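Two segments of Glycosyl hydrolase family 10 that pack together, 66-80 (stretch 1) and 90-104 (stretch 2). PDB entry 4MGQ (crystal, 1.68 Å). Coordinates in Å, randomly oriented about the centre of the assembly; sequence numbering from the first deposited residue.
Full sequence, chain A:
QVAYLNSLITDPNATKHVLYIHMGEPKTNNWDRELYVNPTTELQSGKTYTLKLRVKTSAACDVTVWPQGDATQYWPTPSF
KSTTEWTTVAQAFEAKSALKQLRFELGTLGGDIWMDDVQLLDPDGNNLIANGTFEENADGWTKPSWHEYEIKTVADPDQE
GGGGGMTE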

# COMPACT_ATOMS: atom_id res chain seq x y z
N TRP A 66 10.14 1.80 2.00
CA TRP A 66 11.27 2.65 1.59
C TRP A 66 10.96 3.34 0.27
O TRP A 66 10.82 2.67 -0.75
CB TRP A 66 12.56 1.84 1.42
CG TRP A 66 13.07 1.14 2.64
CD1 TRP A 66 12.91 1.52 3.95
CD2 TRP A 66 13.83 -0.07 2.66
NE1 TRP A 66 13.53 0.60 4.78
CE2 TRP A 66 14.09 -0.39 4.00
CE3 TRP A 66 14.30 -0.93 1.66
CZ2 TRP A 66 14.82 -1.52 4.38
CZ3 TRP A 66 15.02 -2.05 2.03
CH2 TRP A 66 15.27 -2.34 3.38
N PRO A 67 10.85 4.68 0.29
CA PRO A 67 10.75 5.42 -0.97
C PRO A 67 12.05 5.28 -1.77
O PRO A 67 13.11 5.19 -1.17
CB PRO A 67 10.54 6.86 -0.52
CG PRO A 67 9.99 6.75 0.89
CD PRO A 67 10.74 5.56 1.46
N GLN A 68 11.96 5.29 -3.09
CA GLN A 68 13.13 5.03 -3.91
C GLN A 68 13.20 5.93 -5.13
O GLN A 68 12.23 6.06 -5.86
CB GLN A 68 13.13 3.56 -4.36
CG GLN A 68 14.26 3.22 -5.32
CD GLN A 68 15.56 2.90 -4.60
OE1 GLN A 68 15.57 2.13 -3.63
NE2 GLN A 68 16.67 3.47 -5.09
N GLY A 69 14.37 6.53 -5.34
CA GLY A 69 14.69 7.21 -6.59
C GLY A 69 16.04 6.71 -7.05
O GLY A 69 16.31 5.51 -7.03
N ASP A 70 16.93 7.62 -7.43
CA ASP A 70 18.29 7.21 -7.73
C ASP A 70 18.98 6.70 -6.46
O ASP A 70 19.85 5.85 -6.54
CB ASP A 70 19.08 8.35 -8.35
CG ASP A 70 18.73 8.55 -9.82
OD1 ASP A 70 18.50 7.53 -10.53
OD2 ASP A 70 18.68 9.71 -10.27
N ALA A 71 18.56 7.19 -5.30
CA ALA A 71 18.99 6.62 -4.03
C ALA A 71 17.76 6.12 -3.26
O ALA A 71 16.64 6.53 -3.54
CB ALA A 71 19.76 7.63 -3.20
N THR A 72 17.99 5.23 -2.30
CA THR A 72 16.90 4.73 -1.46
C THR A 72 16.78 5.63 -0.24
O THR A 72 17.78 6.05 0.33
CB THR A 72 17.15 3.28 -1.00
OG1 THR A 72 17.49 2.46 -2.13
CG2 THR A 72 15.92 2.73 -0.32
N GLN A 73 15.55 5.94 0.17
CA GLN A 73 15.36 6.70 1.39
C GLN A 73 14.94 5.76 2.52
O GLN A 73 13.80 5.26 2.53
CB GLN A 73 14.32 7.81 1.20
CG GLN A 73 14.20 8.72 2.42
CD GLN A 73 13.52 10.05 2.12
OE1 GLN A 73 13.84 10.71 1.13
NE2 GLN A 73 12.60 10.45 3.00
N TYR A 74 15.86 5.49 3.44
CA TYR A 74 15.59 4.58 4.55
C TYR A 74 15.00 5.32 5.74
O TYR A 74 14.39 4.70 6.61
CB TYR A 74 16.86 3.85 4.97
CG TYR A 74 17.42 3.00 3.86
CD1 TYR A 74 16.77 1.84 3.46
CD2 TYR A 74 18.58 3.37 3.20
CE1 TYR A 74 17.28 1.06 2.42
CE2 TYR A 74 19.09 2.61 2.18
CZ TYR A 74 18.44 1.46 1.79
OH TYR A 74 18.96 0.72 0.75
N TRP A 75 15.20 6.63 5.78
CA TRP A 75 14.68 7.48 6.85
C TRP A 75 14.65 8.93 6.37
O TRP A 75 15.62 9.39 5.76
CB TRP A 75 15.53 7.37 8.12
CG TRP A 75 14.94 8.10 9.29
CD1 TRP A 75 14.94 9.45 9.51
CD2 TRP A 75 14.23 7.52 10.39
NE1 TRP A 75 14.28 9.74 10.68
CE2 TRP A 75 13.84 8.57 11.24
CE3 TRP A 75 13.91 6.21 10.74
CZ2 TRP A 75 13.13 8.35 12.42
CZ3 TRP A 75 13.19 5.99 11.91
CH2 TRP A 75 12.82 7.05 12.73
N PRO A 76 13.54 9.65 6.63
CA PRO A 76 12.28 9.21 7.22
C PRO A 76 11.41 8.53 6.17
O PRO A 76 11.57 8.80 4.98
CB PRO A 76 11.63 10.52 7.68
CG PRO A 76 12.10 11.52 6.67
CD PRO A 76 13.51 11.09 6.28
N THR A 77 10.50 7.68 6.61
CA THR A 77 9.67 6.92 5.70
C THR A 77 8.23 6.90 6.19
O THR A 77 7.97 7.26 7.34
CB THR A 77 10.15 5.47 5.56
OG1 THR A 77 9.95 4.81 6.82
CG2 THR A 77 11.62 5.39 5.15
N PRO A 78 7.29 6.46 5.33
CA PRO A 78 5.93 6.24 5.81
C PRO A 78 5.71 4.83 6.35
O PRO A 78 4.60 4.32 6.27
CB PRO A 78 5.09 6.48 4.56
CG PRO A 78 5.98 6.00 3.43
CD PRO A 78 7.40 6.34 3.86
N SER A 79 6.75 4.22 6.91
CA SER A 79 6.62 2.89 7.49
C SER A 79 5.54 2.92 8.57
O SER A 79 5.37 3.94 9.25
CB SER A 79 7.94 2.41 8.06
OG SER A 79 8.89 2.23 7.03
N PHE A 80 4.83 1.82 8.73
CA PHE A 80 3.69 1.82 9.64
C PHE A 80 3.56 0.49 10.35
O PHE A 80 4.41 -0.40 10.20
CB PHE A 80 2.40 2.17 8.89
CG PHE A 80 2.11 1.27 7.72
CD1 PHE A 80 2.66 1.52 6.47
CD2 PHE A 80 1.26 0.18 7.86
CE1 PHE A 80 2.39 0.70 5.40
CE2 PHE A 80 0.98 -0.65 6.78
CZ PHE A 80 1.55 -0.38 5.54
N ALA A 90 -1.85 6.66 8.93
CA ALA A 90 -1.51 7.94 8.32
C ALA A 90 -0.10 8.31 8.75
O ALA A 90 0.15 8.61 9.92
CB ALA A 90 -2.50 9.04 8.73
N GLN A 91 0.83 8.24 7.80
CA GLN A 91 2.23 8.50 8.12
C GLN A 91 2.83 9.51 7.15
O GLN A 91 2.88 9.26 5.95
CB GLN A 91 3.06 7.21 8.09
CG GLN A 91 2.71 6.19 9.16
CD GLN A 91 3.03 6.68 10.57
OE1 GLN A 91 3.90 7.53 10.77
NE2 GLN A 91 2.31 6.14 11.55
N ALA A 92 3.31 10.62 7.70
CA ALA A 92 3.93 11.66 6.89
C ALA A 92 5.45 11.50 6.89
O ALA A 92 6.03 10.99 7.85
CB ALA A 92 3.55 13.03 7.41
N PHE A 93 6.08 11.94 5.81
CA PHE A 93 7.53 11.92 5.71
C PHE A 93 7.97 12.95 4.67
O PHE A 93 7.28 13.16 3.67
CB PHE A 93 8.03 10.52 5.32
CG PHE A 93 7.68 10.13 3.91
CD1 PHE A 93 6.40 9.69 3.59
CD2 PHE A 93 8.62 10.23 2.90
CE1 PHE A 93 6.07 9.35 2.28
CE2 PHE A 93 8.29 9.90 1.60
CZ PHE A 93 7.01 9.45 1.29
N GLU A 94 9.11 13.60 4.91
CA GLU A 94 9.67 14.54 3.94
C GLU A 94 10.59 13.83 2.96
O GLU A 94 11.51 13.12 3.37
CB GLU A 94 10.43 15.65 4.65
CG GLU A 94 11.09 16.64 3.70
CD GLU A 94 12.05 17.60 4.40
OE1 GLU A 94 12.08 17.63 5.64
OE2 GLU A 94 12.78 18.31 3.69
N ALA A 95 10.34 14.01 1.67
CA ALA A 95 11.24 13.50 0.65
C ALA A 95 12.57 14.24 0.75
O ALA A 95 12.58 15.46 0.88
CB ALA A 95 10.63 13.67 -0.73
N LYS A 96 13.67 13.50 0.69
CA LYS A 96 14.99 14.13 0.77
C LYS A 96 15.68 14.15 -0.60
O LYS A 96 16.82 14.60 -0.72
CB LYS A 96 15.88 13.41 1.79
CG LYS A 96 15.28 13.31 3.18
CD LYS A 96 15.05 14.67 3.82
CE LYS A 96 14.60 14.50 5.27
NZ LYS A 96 14.27 15.79 5.93
N SER A 97 14.98 13.66 -1.61
CA SER A 97 15.47 13.61 -2.99
C SER A 97 14.28 13.35 -3.88
O SER A 97 13.16 13.19 -3.39
CB SER A 97 16.53 12.52 -3.17
OG SER A 97 15.96 11.23 -3.04
N ALA A 98 14.50 13.30 -5.19
CA ALA A 98 13.42 12.93 -6.11
C ALA A 98 13.16 11.43 -6.01
O ALA A 98 14.05 10.63 -6.26
CB ALA A 98 13.77 13.32 -7.53
N LEU A 99 11.94 11.06 -5.65
CA LEU A 99 11.59 9.65 -5.42
C LEU A 99 10.45 9.24 -6.34
O LEU A 99 9.45 9.97 -6.45
CB LEU A 99 11.21 9.43 -3.96
CG LEU A 99 12.24 9.91 -2.93
CD1 LEU A 99 11.58 10.21 -1.60
CD2 LEU A 99 13.34 8.85 -2.77
N LYS A 100 10.57 8.09 -6.99
CA LYS A 100 9.57 7.70 -7.97
C LYS A 100 8.81 6.42 -7.62
O LYS A 100 7.85 6.06 -8.30
CB LYS A 100 10.22 7.54 -9.35
CG LYS A 100 11.09 6.33 -9.47
CD LYS A 100 11.51 6.08 -10.93
CE LYS A 100 12.23 7.28 -11.51
NZ LYS A 100 13.41 7.70 -10.69
N GLN A 101 9.23 5.72 -6.56
CA GLN A 101 8.65 4.43 -6.21
C GLN A 101 8.53 4.25 -4.69
O GLN A 101 9.38 4.74 -3.95
CB GLN A 101 9.49 3.30 -6.81
CG GLN A 101 8.94 1.90 -6.58
CD GLN A 101 9.79 0.81 -7.22
OE1 GLN A 101 10.95 0.64 -6.88
NE2 GLN A 101 9.20 0.10 -8.16
N LEU A 102 7.47 3.59 -4.24
CA LEU A 102 7.38 3.13 -2.85
C LEU A 102 7.64 1.64 -2.81
O LEU A 102 6.94 0.87 -3.46
CB LEU A 102 6.00 3.42 -2.24
CG LEU A 102 5.58 4.88 -2.15
CD1 LEU A 102 4.23 4.98 -1.42
CD2 LEU A 102 6.63 5.70 -1.45
N ARG A 103 8.65 1.24 -2.04
CA ARG A 103 8.96 -0.18 -1.86
C ARG A 103 8.41 -0.69 -0.54
O ARG A 103 8.88 -0.26 0.51
CB ARG A 103 10.48 -0.41 -1.90
CG ARG A 103 11.14 0.02 -3.22
CD ARG A 103 12.67 0.02 -3.14
NE ARG A 103 13.18 -1.27 -2.67
CZ ARG A 103 14.40 -1.44 -2.16
NH1 ARG A 103 15.23 -0.40 -2.06
NH2 ARG A 103 14.78 -2.63 -1.73
N PHE A 104 7.43 -1.58 -0.59
CA PHE A 104 6.94 -2.25 0.62
C PHE A 104 7.82 -3.47 0.87
O PHE A 104 7.85 -4.40 0.07
CB PHE A 104 5.46 -2.66 0.48
CG PHE A 104 4.49 -1.51 0.49
CD1 PHE A 104 4.43 -0.60 -0.57
CD2 PHE A 104 3.60 -1.34 1.55
CE1 PHE A 104 3.52 0.46 -0.56
CE2 PHE A 104 2.67 -0.28 1.57
CZ PHE A 104 2.64 0.62 0.51
O HOH W 1 16.15 10.61 -7.58
O HOH W 2 17.08 9.70 -4.76
O HOH W 3 16.15 10.52 -0.47
O HOH W 4 8.26 9.58 8.98

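The apolar centre of the contact is built around Phe93, a buried side chain whose CA-to-CB bond points toward stretch 1 and whose ring meets several prolines. Pro78 lies over one face of that ring: its CD is 3.7 Å from the ring centroid and only 18° off the normal, a CH-pi contact that suits proline, whose CD carries hydrogens polarised by the adjacent nitrogen. Pro67 CG comes within 3.6 Å of Phe93 CE2, while Pro67 CB packs 3.7 Å from Leu99 CD1 and 4.2 Å from Leu102 CD2. Pro67 pairs with Leu102 at a non-hydrogen-bonded position, so its lack of an amide hydrogen costs no bond to stretch 2.

The flanking pairs supply the antiparallel ladder. Trp66 N donates to Arg103 O (2.8 Å) and Arg103 N to Trp66 O (2.9 Å); Gln68 N donates to Gln101 O (2.8 Å), and Gln68 O accepts from both Gln101 N (3.1 Å) and Lys100 N (2.9 Å). Next along, Gly69 CA approaches Ala98 O at 3.5 Å; a CB here would lie about 2.0 Å from that oxygen, so glycine fits the close passage.

Buried Gln73 uses both ends of its amide where the first strand of stretch 2 gives way to loop at Glu94. Its OE1 accepts from Lys96 N (2.8 Å), and its NE2 donates to Glu94 O (2.9 Å) and to Pro76 O (2.8 Å), so one side-chain amide bonds to the backbone of both stretches.

On the sheet face shared by Trp66, Gln68 and Arg103, the edge of the Trp66 ring meets a face of the Arg103 guanidinium, with Trp66 CZ3 3.8 Å from Arg103 NH2. Arg103 NH1 donates to Gln68 OE1 (3.0 Å), which also accepts a very short bond from Thr72 OG1 (2.5 Å). At the wet margin, one water links Asp70 N (3.1 Å) to Ala98 O (2.5 Å).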